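Local structure of putative peptidase (Parabacteroides merdae, 4L8K) at residues A[115-120]-A[307-311]; A[151-157]-A[215-221]. The protein probably hydrolyses peptide bonds as a serine peptidase of family S41, a member of the ClpP/crotonase clan. All coordinates share one frame; numbering follows the deposited sequence.

Interaction 1: A[115-120]-A[307-311]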
loop_
_atom_site.group_PDB
_atom_site.type_symbol
_atom_site.label_atom_id
_atom_site.label_comp_id
_atom_site.label_asym_id
_atom_site.label_seq_id
_atom_site.Cartn_x
_atom_site.Cartn_y
_atom_site.Cartn_z
ATOM N N LEU A 115 1.069 -24.185 -8.383
ATOM C CA LEU A 115 0.039 -24.829 -7.579
ATOM C C LEU A 115 -1.020 -25.495 -8.491
ATOM O O LEU A 115 -1.026 -25.267 -9.704
ATOM C CB LEU A 115 -0.639 -23.779 -6.645
ATOM C CG LEU A 115 0.253 -22.926 -5.708
ATOM C CD1 LEU A 115 -0.607 -21.911 -4.955
ATOM C CD2 LEU A 115 1.036 -23.817 -4.734
ATOM N N ALA A 116 -1.929 -26.294 -7.882
ATOM C CA ALA A 116 -3.073 -26.954 -8.502
ATOM C C ALA A 116 -2.686 -27.749 -9.788
ATOM O O ALA A 116 -3.096 -27.402 -10.916
ATOM C CB ALA A 116 -4.145 -25.913 -8.816
ATOM N N ASP A 117 -1.912 -28.824 -9.602
ATOM C CA ASP A 117 -1.430 -29.725 -10.666
ATOM C C ASP A 117 -0.755 -28.923 -11.806
ATOM O O ASP A 117 -0.999 -29.154 -12.997
ATOM C CB ASP A 117 -2.558 -30.655 -11.187
ATOM C CG ASP A 117 -2.108 -31.894 -11.974
ATOM O OD1 ASP A 117 -0.948 -32.343 -11.786
ATOM O OD2 ASP A 117 -2.924 -32.431 -12.753
ATOM N N ASP A 118 0.093 -27.951 -11.400
ATOM C CA ASP A 118 0.918 -27.080 -12.247
ATOM C C ASP A 118 0.102 -26.163 -13.190
ATOM O O ASP A 118 0.670 -25.624 -14.143
ATOM C CB ASP A 118 1.915 -27.938 -13.063
ATOM C CG ASP A 118 2.860 -28.742 -12.186
ATOM O OD1 ASP A 118 3.580 -28.126 -11.367
ATOM O OD2 ASP A 118 2.859 -29.989 -12.298
ATOM N N GLN A 119 -1.195 -25.925 -12.889
ATOM C CA GLN A 119 -2.065 -25.064 -13.708
ATOM C C GLN A 119 -1.979 -23.618 -13.303
ATOM O O GLN A 119 -2.348 -22.750 -14.108
ATOM C CB GLN A 119 -3.543 -25.492 -13.610
ATOM C CG GLN A 119 -3.858 -26.894 -14.182
ATOM C CD GLN A 119 -5.282 -27.338 -13.889
ATOM O OE1 GLN A 119 -6.174 -27.308 -14.752
ATOM N NE2 GLN A 119 -5.541 -27.708 -12.647
ATOM N N ILE A 120 -1.550 -23.349 -12.037
ATOM C CA ILE A 120 -1.526 -21.986 -11.500
ATOM C C ILE A 120 -0.142 -21.606 -10.981
ATOM O O ILE A 120 0.459 -22.339 -10.194
ATOM C CB ILE A 120 -2.616 -21.888 -10.377
ATOM C CG1 ILE A 120 -4.032 -21.869 -11.041
ATOM C CG2 ILE A 120 -2.402 -20.643 -9.451
ATOM C CD1 ILE A 120 -5.131 -22.070 -10.128
ATOM N N ILE A 307 -7.425 -19.558 -6.535
ATOM C CA ILE A 307 -7.214 -20.814 -7.277
ATOM C C ILE A 307 -8.541 -21.212 -7.940
ATOM O O ILE A 307 -8.543 -21.492 -9.129
ATOM C CB ILE A 307 -6.626 -21.964 -6.390
ATOM C CG1 ILE A 307 -5.144 -21.703 -6.017
ATOM C CG2 ILE A 307 -6.782 -23.357 -7.066
ATOM C CD1 ILE A 307 -4.605 -22.662 -4.861
ATOM N N GLY A 308 -9.643 -21.174 -7.172
ATOM C CA GLY A 308 -10.982 -21.496 -7.669
ATOM C C GLY A 308 -11.402 -20.649 -8.866
ATOM O O GLY A 308 -11.845 -21.162 -9.900
ATOM N N LEU A 309 -11.210 -19.343 -8.746
ATOM C CA LEU A 309 -11.539 -18.386 -9.802
ATOM C C LEU A 309 -10.734 -18.626 -11.088
ATOM O O LEU A 309 -11.324 -18.659 -12.154
ATOM C CB LEU A 309 -11.343 -16.957 -9.306
ATOM C CG LEU A 309 -11.853 -15.850 -10.210
ATOM C CD1 LEU A 309 -13.352 -16.054 -10.587
ATOM C CD2 LEU A 309 -11.659 -14.513 -9.531
ATOM N N LEU A 310 -9.412 -18.812 -10.980
ATOM C CA LEU A 310 -8.537 -19.064 -12.126
ATOM C C LEU A 310 -8.808 -20.415 -12.813
ATOM O O LEU A 310 -8.566 -20.544 -14.013
ATOM C CB LEU A 310 -7.065 -19.005 -11.708
ATOM C CG LEU A 310 -6.484 -17.635 -11.346
ATOM C CD1 LEU A 310 -5.089 -17.781 -10.780
ATOM C CD2 LEU A 310 -6.466 -16.694 -12.549
ATOM N N LEU A 311 -9.269 -21.422 -12.052
ATOM C CA LEU A 311 -9.579 -22.758 -12.574
ATOM C C LEU A 311 -10.990 -22.820 -13.147
ATOM O O LEU A 311 -11.299 -23.769 -13.875
ATOM C CB LEU A 311 -9.409 -23.849 -11.506
ATOM C CG LEU A 311 -7.970 -24.165 -11.080
ATOM C CD1 LEU A 311 -7.967 -25.279 -10.053
ATOM C CD2 LEU A 311 -7.044 -24.484 -12.289
#

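Interaction 2: A[151-157]-A[215-221]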
loop_
_atom_site.group_PDB
_atom_site.type_symbol
_atom_site.label_atom_id
_atom_site.label_comp_id
_atom_site.label_asym_id
_atom_site.label_seq_id
_atom_site.Cartn_x
_atom_site.Cartn_y
_atom_site.Cartn_z
ATOM N N ILE A 151 -1.226 -15.967 -9.689
ATOM C CA ILE A 151 -1.559 -15.337 -8.415
ATOM C C ILE A 151 -0.328 -14.491 -8.051
ATOM O O ILE A 151 0.790 -15.038 -7.950
ATOM C CB ILE A 151 -1.992 -16.341 -7.281
ATOM C CG1 ILE A 151 -3.282 -17.112 -7.660
ATOM C CG2 ILE A 151 -2.165 -15.626 -5.912
ATOM C CD1 ILE A 151 -3.594 -18.377 -6.718
ATOM N N PHE A 152 -0.521 -13.155 -7.925
ATOM C CA PHE A 152 0.551 -12.238 -7.530
ATOM C C PHE A 152 0.193 -11.703 -6.131
ATOM O O PHE A 152 -0.640 -10.820 -5.976
ATOM C CB PHE A 152 0.789 -11.118 -8.574
ATOM C CG PHE A 152 2.179 -10.530 -8.462
ATOM C CD1 PHE A 152 2.464 -9.544 -7.513
ATOM C CD2 PHE A 152 3.222 -11.007 -9.257
ATOM C CE1 PHE A 152 3.761 -9.023 -7.388
ATOM C CE2 PHE A 152 4.515 -10.486 -9.137
ATOM C CZ PHE A 152 4.774 -9.492 -8.209
ATOM N N ASP A 153 0.771 -12.299 -5.116
ATOM C CA ASP A 153 0.430 -11.999 -3.721
ATOM C C ASP A 153 1.342 -10.920 -3.134
ATOM O O ASP A 153 2.549 -11.145 -2.942
ATOM C CB ASP A 153 0.517 -13.318 -2.906
ATOM C CG ASP A 153 -0.002 -13.304 -1.479
ATOM O OD1 ASP A 153 -0.419 -12.224 -1.002
ATOM O OD2 ASP A 153 0.002 -14.371 -0.844
ATOM N N VAL A 154 0.742 -9.754 -2.815
ATOM C CA VAL A 154 1.461 -8.614 -2.202
ATOM C C VAL A 154 0.862 -8.282 -0.807
ATOM O O VAL A 154 0.965 -7.147 -0.337
ATOM C CB VAL A 154 1.529 -7.354 -3.115
ATOM C CG1 VAL A 154 2.423 -7.598 -4.332
ATOM C CG2 VAL A 154 0.135 -6.853 -3.510
ATOM N N ARG A 155 0.240 -9.271 -0.152
ATOM C CA ARG A 155 -0.261 -9.095 1.205
ATOM C C ARG A 155 0.930 -8.919 2.137
ATOM O O ARG A 155 1.964 -9.556 1.915
ATOM C CB ARG A 155 -1.093 -10.306 1.653
ATOM C CG ARG A 155 -2.435 -10.428 0.942
ATOM C CD ARG A 155 -3.185 -11.690 1.366
ATOM N NE ARG A 155 -2.485 -12.900 0.923
ATOM C CZ ARG A 155 -2.755 -14.134 1.335
ATOM N NH1 ARG A 155 -3.697 -14.346 2.251
ATOM N NH2 ARG A 155 -2.075 -15.165 0.849
ATOM N N ASP A 156 0.811 -8.042 3.146
ATOM C CA ASP A 156 1.873 -7.746 4.104
ATOM C C ASP A 156 3.094 -7.075 3.440
ATOM O O ASP A 156 4.186 -7.140 3.978
ATOM C CB ASP A 156 2.288 -8.994 4.895
ATOM C CG ASP A 156 1.425 -9.240 6.115
ATOM O OD1 ASP A 156 0.246 -8.806 6.113
ATOM O OD2 ASP A 156 1.920 -9.865 7.065
ATOM N N ASN A 157 2.897 -6.410 2.296
ATOM C CA ASN A 157 3.979 -5.711 1.625
ATOM C C ASN A 157 3.784 -4.214 1.876
ATOM O O ASN A 157 2.921 -3.583 1.275
ATOM C CB ASN A 157 4.026 -6.073 0.125
ATOM C CG ASN A 157 5.187 -5.471 -0.652
ATOM O OD1 ASN A 157 5.725 -4.405 -0.308
ATOM N ND2 ASN A 157 5.560 -6.122 -1.765
ATOM N N VAL A 215 -4.387 -10.542 -8.084
ATOM C CA VAL A 215 -3.504 -9.785 -7.186
ATOM C C VAL A 215 -4.118 -9.894 -5.783
ATOM O O VAL A 215 -5.301 -9.602 -5.608
ATOM C CB VAL A 215 -3.242 -8.307 -7.636
ATOM C CG1 VAL A 215 -2.461 -7.517 -6.570
ATOM C CG2 VAL A 215 -2.506 -8.257 -8.977
ATOM N N LEU A 216 -3.343 -10.389 -4.807
ATOM C CA LEU A 216 -3.841 -10.555 -3.438
ATOM C C LEU A 216 -3.405 -9.395 -2.575
ATOM O O LEU A 216 -2.227 -9.043 -2.568
ATOM C CB LEU A 216 -3.383 -11.892 -2.802
ATOM C CG LEU A 216 -3.635 -13.209 -3.565
ATOM C CD1 LEU A 216 -3.397 -14.397 -2.642
ATOM C CD2 LEU A 216 -5.084 -13.309 -4.125
ATOM N N THR A 217 -4.362 -8.757 -1.882
ATOM C CA THR A 217 -4.085 -7.600 -1.036
ATOM C C THR A 217 -4.696 -7.742 0.367
ATOM O O THR A 217 -5.658 -8.487 0.565
ATOM C CB THR A 217 -4.617 -6.282 -1.693
ATOM O OG1 THR A 217 -6.029 -6.333 -1.811
ATOM C CG2 THR A 217 -4.017 -6.004 -3.049
ATOM N N ASN A 218 -4.136 -7.011 1.325
ATOM C CA ASN A 218 -4.661 -6.908 2.679
ATOM C C ASN A 218 -4.343 -5.504 3.193
ATOM O O ASN A 218 -3.707 -4.741 2.478
ATOM C CB ASN A 218 -4.170 -8.037 3.625
ATOM C CG ASN A 218 -2.708 -8.050 3.968
ATOM O OD1 ASN A 218 -1.915 -7.230 3.501
ATOM N ND2 ASN A 218 -2.322 -9.009 4.781
ATOM N N ARG A 219 -4.824 -5.139 4.388
ATOM C CA ARG A 219 -4.583 -3.830 4.987
ATOM C C ARG A 219 -3.085 -3.546 5.151
ATOM O O ARG A 219 -2.672 -2.389 5.202
ATOM C CB ARG A 219 -5.305 -3.717 6.356
ATOM C CG ARG A 219 -5.487 -2.283 6.848
ATOM C CD ARG A 219 -6.240 -1.390 5.875
ATOM N NE ARG A 219 -6.436 -0.117 6.538
ATOM C CZ ARG A 219 -6.993 0.965 6.015
ATOM N NH1 ARG A 219 -7.278 1.015 4.718
ATOM N NH2 ARG A 219 -7.194 2.035 6.764
ATOM N N HIS A 220 -2.274 -4.594 5.203
ATOM C CA HIS A 220 -0.848 -4.431 5.330
ATOM C C HIS A 220 -0.156 -4.327 3.959
ATOM O O HIS A 220 1.068 -4.354 3.923
ATOM C CB HIS A 220 -0.261 -5.509 6.221
ATOM C CG HIS A 220 -0.548 -5.240 7.661
ATOM N ND1 HIS A 220 -1.535 -5.917 8.333
ATOM C CD2 HIS A 220 0.007 -4.341 8.508
ATOM C CE1 HIS A 220 -1.535 -5.443 9.576
ATOM N NE2 HIS A 220 -0.648 -4.472 9.720
ATOM N N SER A 221 -0.928 -4.102 2.852
ATOM C CA SER A 221 -0.448 -3.770 1.505
ATOM C C SER A 221 -0.560 -2.245 1.404
ATOM O O SER A 221 -1.674 -1.722 1.400
ATOM C CB SER A 221 -1.270 -4.463 0.407
ATOM O OG SER A 221 -1.256 -5.878 0.489
HETATM O O HOH W 1 3.473 -4.846 5.907
#

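Interaction 1: A[115-120]-A[307-311]
The β-hairpin that links strands 110-115 and 120-125 of the mixed sheet packs its turn and strand ends against the last turn of helix 301-311. The chain reverses through a type I' turn from Ala116 to Gln119, and Gln119 and Ile120 both face Leu115 in a classic β bulge. Ile120 leads the contact. Its CD1 pushes into the helix surface, 3.7 Å from Ile307 CG2 and equally near Leu311 CG, while Leu310 CB closes the seat on another side. The same methyl also rests against backbone, since Ile120 CD1 lies 3.6 Å from Ile307 O, the carbonyl that accepts the helical bond from Leu311 N. With CG1 beside the backbone N (chi1 -73°) and the chain then extended, Ile120 CD1 is carried out to this spot. CB of Ala116 is shared by two branches, standing 4.1 Å from both Ile307 CG2 and Leu311 CD1; Leu115 CD1 meets CD1 of Ile307, the two side chains crossing at about a right angle. At the outer margin the Gln119 amide lies across Leu311, with NE2 3.6 Å from CD2. That amide is held by its own turn: Gln119 NE2 donates to Ala116 O at 3.0 Å, the bond nearly straight at 165°. Ala116 O takes the backbone N of Gln119 as well, the two donors arriving from opposite faces of its carbonyl plane. No hydrogen bond joins 115-120 to 307-311. The union therefore rests on branched aliphatic groups fitting together, with Gln119 spending an amide N-H inside the turn and offering Leu311 little more than a flat surface for van der Waals contact.

Interaction 2: A[151-157]-A[215-221]
Ile151 opens the contact by laying CG2 against Leu216, 3.7 Å from its CG. At Phe152 the parallel pairing of strands 149-153 and 213-217 is made by the backbone: its O accepts from Leu216 N at 3.0 Å, and Val215 CA adds a CA-H...O contact to the same oxygen. Asp153 follows, its CG swung anti to the backbone N (chi1 -171°), a setting from which the carboxylate lies over Leu216 CB and receives Arg155 side-on, NE to OD1 at 2.9 Å and NH2 to OD2 at 2.8 Å. Asp153 OD1 also accepts Arg155 N, an Asx turn, and OD2 is hydrogen-bonded to Tyr122 OH. Replacing Asp153 by alanine would probably cost Arg155 its two-nitrogen grip, leaving the guanidinium to other partners such as Asp300, and take a partner from Tyr122. Val154 N donates to Leu216 O, whereas Val154 O is gripped by Ser221 OG at 2.7 Å, the hydroxyl approaching from above the carbonyl plane. Arg155, bent at chi3, runs alongside Leu216, whose CD1 lies over one face of the guanidinium. Asp156 and Asn218 join by two bonds, Asp156 N to Asn218 OD1 (2.9 Å) and Asn218 ND2 to Asp156 OD1 (2.9 Å), with carboxylate and amide planes 39° apart. At the segment's end, Asn157 O meets Ser221 CA in a CA-H...O contact. The two strands are adjacent central members of the parallel part of the mixed sheet in this ClpP/crotonase-clan protein, and the loops after their C-terminal ends probably contribute to the active site, as in other S41 peptidases.

Interactions 1 and 2 lie about 18 Å apart between centres, yet they share one hydrophobic layer through Ile151. Its CD1 is 3.7 Å from Ile307 CG1 and also from Ile120 CG2, while Leu310 CD1 sits 3.7 Å from Ile151 CG1. Helix 301-311 thus spans both contacts, touching the hairpin end of strand 120-125 at 115-120 and the neighbouring strand at 151-157; nearer its N-terminal end, Ile303 packs on Arg155. Interaction 1 is peripheral, its centre about 26 Å from that of the chain, whereas interaction 2 is buried, about 9 Å from it, and leads into helix 224-232, whose start probably lies at the active site, as in related S41 peptidases.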